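Local coordinates for putative type VI secretion protein (Escherichia coli, PDB 6SJL), which forms the trimeric VgrG spike at the tip of the type VI secretion system and carries the bound effector Tle1, at the interface of chains A and B. Numbering follows the deposited sequence. Chains: chain A/B, Putative type VI secretion protein.

The interface of chains A and B. Residues chain A 686-689; chain B 694, 696, 698.
The side chains of A:Leu687 and B:Gln696 lie side by side and point the same way; their backbones form a parallel beta bridge between strand 684-688 of chain A and strand 693-697 of chain B. Each has CG anti to its own carbonyl carbon and beside the backbone N (chi1 -49° and -55°), which leans both side chains the same way along the strands. The CD2 branch of the leucine rests alongside the glutamine stem, 3.6 Å from CG of B:Gln696, with CB nearly as near. The same methyl also meets the amide of B:Asn694, whose side chain runs at about a right angle to the leucine; its OD1 is 3.6 Å from A:Leu687 CD2. B:Gln698 crosses the leucine obliquely, its chain extended beyond CG, and its amide arrives roughly at a right angle to the direction of B:Asn694 OD1. Its NE2 sits 3.6 Å from A:Leu687 CD1 and hardly farther from CD2 and CB, while OE1 turns toward A:Ala689. Three chain B side chains thus line the side of the leucine that faces chain B. Beneath them a ladder of backbone bonds sews the strands together: A:Leu686 N to B:Asn694 O, B:Gln696 N to A:Leu686 O, A:Ala688 N to B:Gln696 O, and, where chain B has just left its strand, B:Gln698 N to A:Ala688 O at 3.0 Å. Such inter-chain pairing fits the intertwined beta-helix of the VgrG spike, in which neighbouring subunits supply successive strands. Within chain B, an amide-to-amide bond ties the two polar ends beside the leucine and should limit rotation of both. NE2 of B:Gln696 gives an almost straight N-H (176° at H) to a lone pair of B:Asn694 OD1, in the carbonyl plane, at 2.6 Å.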
loop_
_atom_site.group_PDB
_atom_site.type_symbol
_atom_site.label_atom_id
_atom_site.label_comp_id
_atom_site.label_asym_id
_atom_site.label_seq_id
_atom_site.Cartn_x
_atom_site.Cartn_y
_atom_site.Cartn_z
ATOM N N LEU A 686 0.474 8.397 -6.878
ATOM C CA LEU A 686 1.713 7.763 -6.465
ATOM C C LEU A 686 2.795 8.830 -6.525
ATOM O O LEU A 686 3.456 9.008 -7.540
ATOM C CB LEU A 686 2.022 6.583 -7.339
ATOM C CG LEU A 686 0.821 5.682 -7.582
ATOM C CD1 LEU A 686 1.078 4.773 -8.733
ATOM C CD2 LEU A 686 0.551 4.877 -6.361
ATOM N N LEU A 687 2.996 9.514 -5.413
ATOM C CA LEU A 687 3.809 10.713 -5.371
ATOM C C LEU A 687 5.072 10.475 -4.572
ATOM O O LEU A 687 5.067 9.745 -3.589
ATOM C CB LEU A 687 3.042 11.859 -4.758
ATOM C CG LEU A 687 1.663 12.054 -5.349
ATOM C CD1 LEU A 687 0.962 13.123 -4.621
ATOM C CD2 LEU A 687 1.785 12.423 -6.785
ATOM N N ALA A 688 6.157 11.075 -5.024
ATOM C CA ALA A 688 7.387 11.170 -4.261
ATOM C C ALA A 688 7.713 12.643 -4.151
ATOM O O ALA A 688 8.192 13.242 -5.110
ATOM C CB ALA A 688 8.524 10.404 -4.919
ATOM N N ALA A 689 7.442 13.227 -2.989
ATOM C CA ALA A 689 7.746 14.633 -2.784
ATOM C C ALA A 689 9.223 14.909 -2.994
ATOM O O ALA A 689 9.598 15.969 -3.497
ATOM C CB ALA A 689 7.310 15.054 -1.392
ATOM N N ASN B 694 -2.181 9.776 -11.116
ATOM C CA ASN B 694 -1.135 10.779 -11.148
ATOM C C ASN B 694 0.108 10.203 -10.498
ATOM O O ASN B 694 0.108 9.935 -9.301
ATOM C CB ASN B 694 -1.594 12.047 -10.442
ATOM C CG ASN B 694 -0.543 13.106 -10.408
ATOM O OD1 ASN B 694 -0.310 13.720 -9.379
ATOM N ND2 ASN B 694 0.108 13.331 -11.529
ATOM N N GLN B 696 3.976 11.090 -9.828
ATOM C CA GLN B 696 4.895 12.215 -9.860
ATOM C C GLN B 696 6.158 11.928 -9.083
ATOM O O GLN B 696 6.098 11.466 -7.947
ATOM C CB GLN B 696 4.279 13.462 -9.275
ATOM C CG GLN B 696 3.014 13.879 -9.886
ATOM C CD GLN B 696 2.730 15.306 -9.591
ATOM O OE1 GLN B 696 3.626 16.138 -9.615
ATOM N NE2 GLN B 696 1.487 15.607 -9.290
ATOM N N GLN B 698 8.060 14.519 -7.767
ATOM C CA GLN B 698 7.827 15.950 -7.679
ATOM C C GLN B 698 9.108 16.749 -7.566
ATOM O O GLN B 698 9.067 17.974 -7.647
ATOM C CB GLN B 698 6.933 16.254 -6.496
ATOM C CG GLN B 698 5.651 15.516 -6.514
ATOM C CD GLN B 698 4.739 15.986 -5.442
ATOM O OE1 GLN B 698 5.143 16.740 -4.567
ATOM N NE2 GLN B 698 3.495 15.565 -5.498
#